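Local structure of hypothetical protein SO2946 (Shewanella oneidensis, 2A5Z) at residues N67-T73 with A101-M107; G74-N80 with Q91-S96; V137-I143 with T225-K231. The protein is of unknown function but binds magnesium and has a jelly-roll fold with a carbohydrate-binding module, so it may recognise sugars. All coordinates share one frame; numbering follows the deposited sequence.

Contact 1 (N67-T73 with A101-M107); sequences NISLLST and ASFLAGM
Leu-71 and Leu-104 face each other as a hydrogen-bonded pair in the middle of an antiparallel ladder between strands 68-73 and 102-107. The bond from Leu-71 N to Leu-104 O is short, 2.7 Å, and almost straight at the hydrogen (172°). Two further pairs, Ser-69 with Gly-106 and Thr-73 with Ser-102, each exchange two bonds in the same way. The last rung is the slackest: Ser-102 N lies 3.3 Å from Thr-73 O and comes from above the carbonyl plane. Between the rungs, CA-H...O contacts fill in, such as Ala-105 CA to Ser-69 O at 3.2 Å.

Apolar packing lies mainly on the face of Leu-70, Phe-103 and Ala-105. Phe-103 has CG anti to its backbone N (chi1 176°), which lays the ring beside Leu-70, the two side chains running the same way. Leu-70 CD2 then touches Phe-103 CZ at 3.9 Å and Ala-105 CB at 3.8 Å, while Ser-72 OG sits at the ring edge, in its plane. At one end the bent selenomethionine chain of Met-107 brings CE to 3.7 Å from Asn-67 O.

The other face mixes the Leu-71/Leu-104 pair with the hydroxyls of Ser-69, Thr-73 and Ser-102. One water donates to both Leu-71 O and Ser-102 OG, tying the strands together beside the Thr-73 hydroxyl. Ser-102 OG also bonds Gly-144 O. His-58 of the second subunit packs on Ser-69 and Leu-71. Such a ladder, with one apolar face turned toward the opposing strands 48-53 and 245-254, is characteristic of a jelly-roll beta sandwich.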
loop_
_atom_site.group_PDB
_atom_site.type_symbol
_atom_site.label_atom_id
_atom_site.label_comp_id
_atom_site.label_asym_id
_atom_site.label_seq_id
_atom_site.Cartn_x
_atom_site.Cartn_y
_atom_site.Cartn_z
ATOM N N ASN C 67 -2.896 4.733 -3.387
ATOM C CA ASN C 67 -3.891 5.817 -3.169
ATOM C C ASN C 67 -5.287 5.582 -3.766
ATOM O O ASN C 67 -6.227 6.315 -3.445
ATOM C CB ASN C 67 -3.367 7.195 -3.633
ATOM C CG ASN C 67 -2.127 7.656 -2.865
ATOM O OD1 ASN C 67 -1.879 7.219 -1.737
ATOM N ND2 ASN C 67 -1.343 8.548 -3.481
ATOM N N ILE C 68 -5.407 4.571 -4.628
ATOM C CA ILE C 68 -6.607 4.347 -5.443
ATOM C C ILE C 68 -7.516 3.327 -4.777
ATOM O O ILE C 68 -7.052 2.255 -4.384
ATOM C CB ILE C 68 -6.231 3.880 -6.881
ATOM C CG1 ILE C 68 -5.431 4.973 -7.601
ATOM C CG2 ILE C 68 -7.479 3.500 -7.714
ATOM C CD1 ILE C 68 -4.411 4.417 -8.591
ATOM N N SER C 69 -8.799 3.680 -4.650
ATOM C CA SER C 69 -9.824 2.787 -4.100
ATOM C C SER C 69 -10.148 1.696 -5.104
ATOM O O SER C 69 -10.273 1.974 -6.290
ATOM C CB SER C 69 -11.111 3.565 -3.795
ATOM O OG SER C 69 -10.847 4.701 -2.993
ATOM N N LEU C 70 -10.273 0.456 -4.629
ATOM C CA LEU C 70 -10.596 -0.671 -5.500
ATOM C C LEU C 70 -11.813 -1.356 -4.914
ATOM O O LEU C 70 -11.711 -2.209 -4.039
ATOM C CB LEU C 70 -9.408 -1.623 -5.641
ATOM C CG LEU C 70 -8.110 -0.994 -6.167
ATOM C CD1 LEU C 70 -6.942 -1.924 -5.929
ATOM C CD2 LEU C 70 -8.238 -0.609 -7.654
ATOM N N LEU C 71 -12.973 -0.945 -5.404
ATOM C CA LEU C 71 -14.216 -1.183 -4.688
ATOM C C LEU C 71 -15.094 -2.179 -5.401
ATOM O O LEU C 71 -15.480 -1.968 -6.552
ATOM C CB LEU C 71 -14.953 0.146 -4.482
ATOM C CG LEU C 71 -14.159 1.214 -3.715
ATOM C CD1 LEU C 71 -14.909 2.537 -3.647
ATOM C CD2 LEU C 71 -13.844 0.714 -2.327
ATOM N N SER C 72 -15.375 -3.277 -4.705
ATOM C CA SER C 72 -16.295 -4.300 -5.170
ATOM C C SER C 72 -17.622 -4.171 -4.430
ATOM O O SER C 72 -17.641 -3.964 -3.211
ATOM C CB SER C 72 -15.695 -5.684 -4.930
ATOM O OG SER C 72 -14.586 -5.899 -5.786
ATOM N N THR C 73 -18.724 -4.254 -5.178
ATOM C CA THR C 73 -20.066 -4.321 -4.598
ATOM C C THR C 73 -20.891 -5.422 -5.271
ATOM O O THR C 73 -20.583 -5.843 -6.394
ATOM C CB THR C 73 -20.828 -2.957 -4.680
ATOM O OG1 THR C 73 -20.826 -2.473 -6.025
ATOM C CG2 THR C 73 -20.195 -1.920 -3.775
ATOM N N ALA C 101 -24.249 -4.978 -9.374
ATOM C CA ALA C 101 -22.897 -5.350 -8.933
ATOM C C ALA C 101 -21.882 -4.611 -9.800
ATOM O O ALA C 101 -22.075 -4.471 -11.019
ATOM C CB ALA C 101 -22.693 -6.845 -9.037
ATOM N N SER C 102 -20.815 -4.125 -9.176
ATOM C CA SER C 102 -19.846 -3.302 -9.889
ATOM C C SER C 102 -18.434 -3.417 -9.323
ATOM O O SER C 102 -18.241 -3.823 -8.175
ATOM C CB SER C 102 -20.279 -1.832 -9.873
ATOM O OG SER C 102 -20.286 -1.304 -8.553
ATOM N N PHE C 103 -17.457 -3.066 -10.153
ATOM C CA PHE C 103 -16.106 -2.829 -9.675
ATOM C C PHE C 103 -15.705 -1.406 -10.021
ATOM O O PHE C 103 -15.927 -0.936 -11.142
ATOM C CB PHE C 103 -15.103 -3.836 -10.241
ATOM C CG PHE C 103 -13.680 -3.552 -9.836
ATOM C CD1 PHE C 103 -13.226 -3.889 -8.565
ATOM C CD2 PHE C 103 -12.802 -2.923 -10.721
ATOM C CE1 PHE C 103 -11.904 -3.612 -8.183
ATOM C CE2 PHE C 103 -11.483 -2.644 -10.350
ATOM C CZ PHE C 103 -11.035 -2.988 -9.085
ATOM N N LEU C 104 -15.119 -0.724 -9.049
ATOM C CA LEU C 104 -14.745 0.672 -9.215
ATOM C C LEU C 104 -13.289 0.872 -8.819
ATOM O O LEU C 104 -12.902 0.545 -7.698
ATOM C CB LEU C 104 -15.673 1.568 -8.372
ATOM C CG LEU C 104 -15.700 3.081 -8.633
ATOM C CD1 LEU C 104 -17.001 3.727 -8.119
ATOM C CD2 LEU C 104 -14.492 3.749 -8.016
ATOM N N ALA C 105 -12.484 1.396 -9.742
ATOM C CA ALA C 105 -11.142 1.858 -9.418
ATOM C C ALA C 105 -11.139 3.377 -9.500
ATOM O O ALA C 105 -11.233 3.956 -10.587
ATOM C CB ALA C 105 -10.090 1.235 -10.370
ATOM N N GLY C 106 -11.069 4.034 -8.347
ATOM C CA GLY C 106 -11.222 5.477 -8.324
ATOM C C GLY C 106 -10.703 6.186 -7.096
ATOM O O GLY C 106 -10.140 5.562 -6.185
HETATM N N MSE C 107 -10.882 7.508 -7.104
HETATM C CA MSE C 107 -10.504 8.394 -5.989
HETATM C C MSE C 107 -11.658 9.349 -5.652
HETATM O O MSE C 107 -12.607 9.499 -6.440
HETATM C CB MSE C 107 -9.210 9.171 -6.316
HETATM C CG MSE C 107 -7.927 8.287 -6.403
HETATM SE SE MSE C 107 -6.357 9.180 -6.501
HETATM C CE MSE C 107 -6.207 9.717 -4.792
HETATM O O HOH W 1 -18.128 -0.926 -6.768
#

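Contact 2 (G74-N80 with Q91-S96)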
loop_
_atom_site.group_PDB
_atom_site.type_symbol
_atom_site.label_atom_id
_atom_site.label_comp_id
_atom_site.label_asym_id
_atom_site.label_seq_id
_atom_site.Cartn_x
_atom_site.Cartn_y
_atom_site.Cartn_z
ATOM N N GLY C 74 -21.926 -5.891 -4.570
ATOM C CA GLY C 74 -22.884 -6.852 -5.119
ATOM C C GLY C 74 -22.295 -8.215 -5.454
ATOM O O GLY C 74 -22.804 -8.909 -6.327
ATOM N N ASN C 75 -21.233 -8.598 -4.747
ATOM C CA ASN C 75 -20.510 -9.845 -4.995
ATOM C C ASN C 75 -20.039 -9.994 -6.442
ATOM O O ASN C 75 -20.096 -11.088 -7.012
ATOM C CB ASN C 75 -21.343 -11.061 -4.558
ATOM C CG ASN C 75 -21.754 -10.984 -3.104
ATOM O OD1 ASN C 75 -20.968 -11.283 -2.211
ATOM N ND2 ASN C 75 -22.988 -10.566 -2.861
ATOM N N ILE C 76 -19.581 -8.884 -7.025
ATOM C CA ILE C 76 -19.002 -8.873 -8.365
ATOM C C ILE C 76 -17.874 -9.905 -8.418
ATOM O O ILE C 76 -17.130 -10.088 -7.443
ATOM C CB ILE C 76 -18.462 -7.461 -8.741
ATOM C CG1 ILE C 76 -18.110 -7.368 -10.229
ATOM C CG2 ILE C 76 -17.256 -7.086 -7.871
ATOM C CD1 ILE C 76 -19.321 -7.253 -11.157
ATOM N N SER C 77 -17.749 -10.578 -9.552
ATOM C CA SER C 77 -16.791 -11.650 -9.668
ATOM C C SER C 77 -15.493 -11.149 -10.302
ATOM O O SER C 77 -15.404 -10.973 -11.518
ATOM C CB SER C 77 -17.402 -12.810 -10.452
ATOM O OG SER C 77 -16.516 -13.897 -10.493
ATOM N N LEU C 78 -14.491 -10.889 -9.471
ATOM C CA LEU C 78 -13.176 -10.550 -9.994
ATOM C C LEU C 78 -12.494 -11.849 -10.395
ATOM O O LEU C 78 -12.277 -12.723 -9.560
ATOM C CB LEU C 78 -12.341 -9.769 -8.973
ATOM C CG LEU C 78 -12.922 -8.488 -8.348
ATOM C CD1 LEU C 78 -11.875 -7.834 -7.458
ATOM C CD2 LEU C 78 -13.424 -7.499 -9.400
ATOM N N GLN C 79 -12.203 -11.983 -11.687
ATOM C CA GLN C 79 -11.554 -13.182 -12.225
ATOM C C GLN C 79 -10.059 -13.180 -11.915
ATOM O O GLN C 79 -9.535 -12.207 -11.365
ATOM C CB GLN C 79 -11.781 -13.271 -13.732
ATOM C CG GLN C 79 -13.243 -13.260 -14.137
ATOM C CD GLN C 79 -13.975 -14.512 -13.693
ATOM O OE1 GLN C 79 -13.797 -15.582 -14.272
ATOM N NE2 GLN C 79 -14.806 -14.383 -12.663
ATOM N N ASN C 80 -9.378 -14.269 -12.258
ATOM C CA ASN C 80 -7.934 -14.357 -12.067
ATOM C C ASN C 80 -7.179 -13.295 -12.844
ATOM O O ASN C 80 -7.489 -13.035 -14.006
ATOM C CB ASN C 80 -7.417 -15.723 -12.484
ATOM C CG ASN C 80 -7.791 -16.801 -11.508
ATOM O OD1 ASN C 80 -8.474 -17.757 -11.863
ATOM N ND2 ASN C 80 -7.348 -16.657 -10.268
ATOM N N GLN C 91 -7.159 -7.181 -14.762
ATOM C CA GLN C 91 -8.258 -7.653 -13.928
ATOM C C GLN C 91 -9.536 -7.796 -14.762
ATOM O O GLN C 91 -10.187 -6.789 -15.072
ATOM C CB GLN C 91 -8.490 -6.692 -12.745
ATOM C CG GLN C 91 -9.662 -7.055 -11.834
ATOM C CD GLN C 91 -9.469 -8.371 -11.121
ATOM O OE1 GLN C 91 -9.930 -9.413 -11.587
ATOM N NE2 GLN C 91 -8.775 -8.341 -9.997
ATOM N N PRO C 92 -9.883 -9.044 -15.148
ATOM C CA PRO C 92 -11.159 -9.307 -15.806
ATOM C C PRO C 92 -12.275 -9.360 -14.772
ATOM O O PRO C 92 -12.044 -9.762 -13.617
ATOM C CB PRO C 92 -10.958 -10.686 -16.448
ATOM C CG PRO C 92 -9.511 -11.029 -16.235
ATOM C CD PRO C 92 -9.101 -10.279 -15.016
ATOM N N ILE C 93 -13.475 -8.962 -15.184
ATOM C CA ILE C 93 -14.586 -8.760 -14.253
ATOM C C ILE C 93 -15.856 -9.406 -14.820
ATOM O O ILE C 93 -16.168 -9.247 -16.003
ATOM C CB ILE C 93 -14.781 -7.231 -13.946
ATOM C CG1 ILE C 93 -13.498 -6.639 -13.338
ATOM C CG2 ILE C 93 -15.962 -6.985 -13.007
ATOM C CD1 ILE C 93 -13.320 -5.135 -13.559
ATOM N N VAL C 94 -16.567 -10.158 -13.981
ATOM C CA VAL C 94 -17.765 -10.884 -14.408
ATOM C C VAL C 94 -18.938 -10.606 -13.454
ATOM O O VAL C 94 -18.755 -10.467 -12.238
ATOM C CB VAL C 94 -17.469 -12.411 -14.579
ATOM C CG1 VAL C 94 -18.735 -13.227 -14.789
ATOM C CG2 VAL C 94 -16.527 -12.641 -15.746
ATOM N N SER C 95 -20.136 -10.489 -14.026
ATOM C CA SER C 95 -21.350 -10.215 -13.268
ATOM C C SER C 95 -21.712 -11.345 -12.298
ATOM O O SER C 95 -21.239 -12.472 -12.432
ATOM C CB SER C 95 -22.519 -9.968 -14.221
ATOM O OG SER C 95 -22.901 -11.159 -14.887
ATOM N N SER C 96 -22.554 -11.017 -11.322
ATOM C CA SER C 96 -23.053 -11.984 -10.354
ATOM C C SER C 96 -24.575 -12.067 -10.449
ATOM O O SER C 96 -25.185 -11.557 -11.401
ATOM C CB SER C 96 -22.641 -11.561 -8.946
ATOM O OG SER C 96 -23.247 -10.325 -8.616
#
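Gln-79 lies against Pro-92 and Val-94, and its side chain can be followed outward across both. CB begins over the proline, 3.8 Å from Pro-92 CB. CG stands beside the backbone N (chi1 -56°) and meets Val-94 CG2 at 3.7 Å. A second bend at chi2 (-67°) then turns the chain along 91-96, taking CD past the same methyl and NE2 to 3.8 Å from Val-94 CB. The glutamine side chain thus crosses the valine obliquely, with CG, CD and NE2 all near it.

The backbone holds this in place: Gln-79 N donates to Pro-92 O, Ser-77 N donates to Val-94 O (2.9 Å) and Val-94 N to Ser-77 O (2.8 Å). On the other face Leu-78 lies side by side with Ile-93, and Ile-76 crosses Ile-93 with CG1 only 3.5 Å from Ile-93 CG2. Phe-103 of strand 102-107 touches both Leu-78 and Ile-93, so this face closes onto the larger sheet.

At the far end, Ser-96 OG donates to Gly-74 O over 2.7 Å, nearly along the C=O axis. Ser-96 OG is also bonded to Thr-98 N. Gly-74 and Asn-75, both with positive phi, turn the chain ahead of Ile-76.

Gln-91 has its side chain about 8 Å from the bound magnesium, whose site includes Phe-88 and Gly-89. The arrangement is a short antiparallel pair whose 91-96 segment also bonds through its backbone to Ile-241, Leu-243 and Ile-246, at the edge of the jelly roll near that metal site.

Contact 3 (V137-I143 with T225-K231); sequences VIGSTSI and TAHIGFK
The two segments pair antiparallel from Val-137 with Lys-231 to Ser-142 with Ala-226, strands 140-142 and 226-228 running 153° apart, and both chains turn a corner where Gly-139 faces Gly-229. Gly-139 N donates to Gly-229 O and Gly-229 N to Gly-139 O, both at 2.9 Å. Both glycines adopt backbone angles that would press a CB against the preceding carbonyl oxygen.

Lys-231 spans the corner: its backbone pairs with Val-137, its side chain reaches Thr-141 and Ser-142. Fully extended, it crosses Thr-141 at about a right angle, with CD 3.5 Å from Thr-141 OG1, and NZ donates to Ser-142 O at 3.0 Å. Thr-141 OG1 bonds that same oxygen from the opposite face of its plane, so the carbonyl is gripped twice.

Ile-143 CD1 reaches the ring of His-227, 3.4 Å from ND1. That nitrogen donates to Ala-226 O in the ring plane, while NE2 bonds Ser-69 OG, fixing the ring's rotation; His-58 of the second subunit meets it edge-to-face. On the other face, Ile-138 CG1 lies at the edge of Phe-230.

If charged, as is likely, the buried amine is probably stabilised by its bonds to Ser-142 O and Gly-144 O, which tie Lys-231 to the chain after strand 140-142.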
loop_
_atom_site.group_PDB
_atom_site.type_symbol
_atom_site.label_atom_id
_atom_site.label_comp_id
_atom_site.label_asym_id
_atom_site.label_seq_id
_atom_site.Cartn_x
_atom_site.Cartn_y
_atom_site.Cartn_z
ATOM N N VAL C 137 -18.193 3.377 -17.004
ATOM C CA VAL C 137 -17.920 4.814 -17.051
ATOM C C VAL C 137 -16.445 5.093 -16.753
ATOM O O VAL C 137 -15.873 4.529 -15.821
ATOM C CB VAL C 137 -18.784 5.626 -16.035
ATOM C CG1 VAL C 137 -18.570 7.131 -16.232
ATOM C CG2 VAL C 137 -20.261 5.298 -16.191
ATOM N N ILE C 138 -15.837 5.948 -17.569
ATOM C CA ILE C 138 -14.562 6.563 -17.231
ATOM C C ILE C 138 -14.874 8.044 -16.962
ATOM O O ILE C 138 -15.174 8.808 -17.876
ATOM C CB ILE C 138 -13.475 6.327 -18.325
ATOM C CG1 ILE C 138 -13.115 4.839 -18.402
ATOM C CG2 ILE C 138 -12.205 7.091 -17.999
ATOM C CD1 ILE C 138 -13.208 4.251 -19.800
ATOM N N GLY C 139 -14.851 8.410 -15.684
ATOM C CA GLY C 139 -15.239 9.737 -15.233
ATOM C C GLY C 139 -15.786 9.672 -13.820
ATOM O O GLY C 139 -15.384 8.808 -13.041
ATOM N N SER C 140 -16.698 10.588 -13.493
ATOM C CA SER C 140 -17.333 10.620 -12.181
ATOM C C SER C 140 -18.559 9.720 -12.158
ATOM O O SER C 140 -19.188 9.476 -13.193
ATOM C CB SER C 140 -17.712 12.047 -11.791
ATOM O OG SER C 140 -18.644 12.607 -12.701
ATOM N N THR C 141 -18.894 9.221 -10.975
ATOM C CA THR C 141 -19.971 8.244 -10.841
ATOM C C THR C 141 -20.437 8.094 -9.398
ATOM O O THR C 141 -19.666 8.301 -8.453
ATOM C CB THR C 141 -19.568 6.851 -11.438
ATOM O OG1 THR C 141 -20.669 5.938 -11.335
ATOM C CG2 THR C 141 -18.340 6.262 -10.739
ATOM N N SER C 142 -21.719 7.763 -9.234
ATOM C CA SER C 142 -22.210 7.270 -7.959
ATOM C C SER C 142 -21.368 6.051 -7.608
ATOM O O SER C 142 -21.011 5.255 -8.482
ATOM C CB SER C 142 -23.678 6.824 -8.061
ATOM O OG SER C 142 -24.451 7.725 -8.824
ATOM N N ILE C 143 -21.062 5.916 -6.326
ATOM C CA ILE C 143 -20.332 4.768 -5.806
ATOM C C ILE C 143 -21.212 3.501 -5.745
ATOM O O ILE C 143 -22.448 3.580 -5.760
ATOM C CB ILE C 143 -19.739 5.124 -4.405
ATOM C CG1 ILE C 143 -18.343 4.532 -4.222
ATOM C CG2 ILE C 143 -20.715 4.794 -3.257
ATOM C CD1 ILE C 143 -17.512 5.237 -3.147
ATOM N N THR C 225 -20.185 9.432 -1.423
ATOM C CA THR C 225 -21.267 8.892 -2.270
ATOM C C THR C 225 -20.825 8.788 -3.731
ATOM O O THR C 225 -21.477 8.114 -4.546
ATOM C CB THR C 225 -22.581 9.733 -2.216
ATOM O OG1 THR C 225 -22.380 10.987 -2.883
ATOM C CG2 THR C 225 -23.021 9.976 -0.783
ATOM N N ALA C 226 -19.722 9.457 -4.065
ATOM C CA ALA C 226 -19.206 9.431 -5.428
ATOM C C ALA C 226 -17.709 9.109 -5.455
ATOM O O ALA C 226 -17.039 9.169 -4.428
ATOM C CB ALA C 226 -19.489 10.756 -6.123
ATOM N N HIS C 227 -17.212 8.738 -6.635
ATOM C CA HIS C 227 -15.785 8.585 -6.897
ATOM C C HIS C 227 -15.531 9.003 -8.338
ATOM O O HIS C 227 -16.475 9.097 -9.128
ATOM C CB HIS C 227 -15.351 7.129 -6.709
ATOM C CG HIS C 227 -14.618 6.860 -5.430
ATOM N ND1 HIS C 227 -15.062 7.306 -4.202
ATOM C CD2 HIS C 227 -13.486 6.155 -5.186
ATOM C CE1 HIS C 227 -14.230 6.898 -3.260
ATOM N NE2 HIS C 227 -13.264 6.201 -3.830
ATOM N N ILE C 228 -14.270 9.258 -8.675
ATOM C CA ILE C 228 -13.870 9.537 -10.059
ATOM C C ILE C 228 -12.808 8.525 -10.523
ATOM O O ILE C 228 -11.848 8.253 -9.806
ATOM C CB ILE C 228 -13.444 11.046 -10.270
ATOM C CG1 ILE C 228 -13.150 11.346 -11.750
ATOM C CG2 ILE C 228 -12.295 11.482 -9.311
ATOM C CD1 ILE C 228 -13.250 12.833 -12.115
ATOM N N GLY C 229 -13.016 7.933 -11.700
ATOM C CA GLY C 229 -12.102 6.921 -12.214
ATOM C C GLY C 229 -12.751 5.970 -13.206
ATOM O O GLY C 229 -13.332 6.400 -14.202
ATOM N N PHE C 230 -12.656 4.674 -12.919
ATOM C CA PHE C 230 -13.212 3.621 -13.767
ATOM C C PHE C 230 -14.234 2.822 -12.975
ATOM O O PHE C 230 -13.960 2.400 -11.848
ATOM C CB PHE C 230 -12.083 2.696 -14.257
ATOM C CG PHE C 230 -12.553 1.379 -14.845
ATOM C CD1 PHE C 230 -12.902 1.282 -16.187
ATOM C CD2 PHE C 230 -12.622 0.230 -14.052
ATOM C CE1 PHE C 230 -13.323 0.061 -16.734
ATOM C CE2 PHE C 230 -13.042 -1.005 -14.599
ATOM C CZ PHE C 230 -13.388 -1.079 -15.944
ATOM N N LYS C 231 -15.411 2.621 -13.561
ATOM C CA LYS C 231 -16.418 1.767 -12.952
ATOM C C LYS C 231 -17.091 0.922 -14.024
ATOM O O LYS C 231 -17.551 1.452 -15.032
ATOM C CB LYS C 231 -17.464 2.602 -12.204
ATOM C CG LYS C 231 -18.450 1.773 -11.380
ATOM C CD LYS C 231 -19.513 2.647 -10.740
ATOM C CE LYS C 231 -20.488 1.799 -9.955
ATOM N NZ LYS C 231 -21.734 2.526 -9.600
#

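Contacts 1 and 3 lie in one antiparallel sheet, their centres about 9 Å apart, because strand 102-107 of contact 1 neighbours strand 230-234, which begins in contact 3. Ala-105 N probably bonds Phe-230 O, and Ile-228 N, on strand 226-228, probably bonds Met-107 O. Contact 2 sits farther out, its centre about 12 Å from that of contact 1 and 18 Å from that of contact 3. Along the chain it is nested inside the loop closed by contact 1, and contact 3 follows both. Ile-93 of contact 2 touches Phe-103 and, more distantly, Phe-230. The peripheral ribbon is therefore packed onto a jelly-roll sheet assembled from segments far apart in sequence.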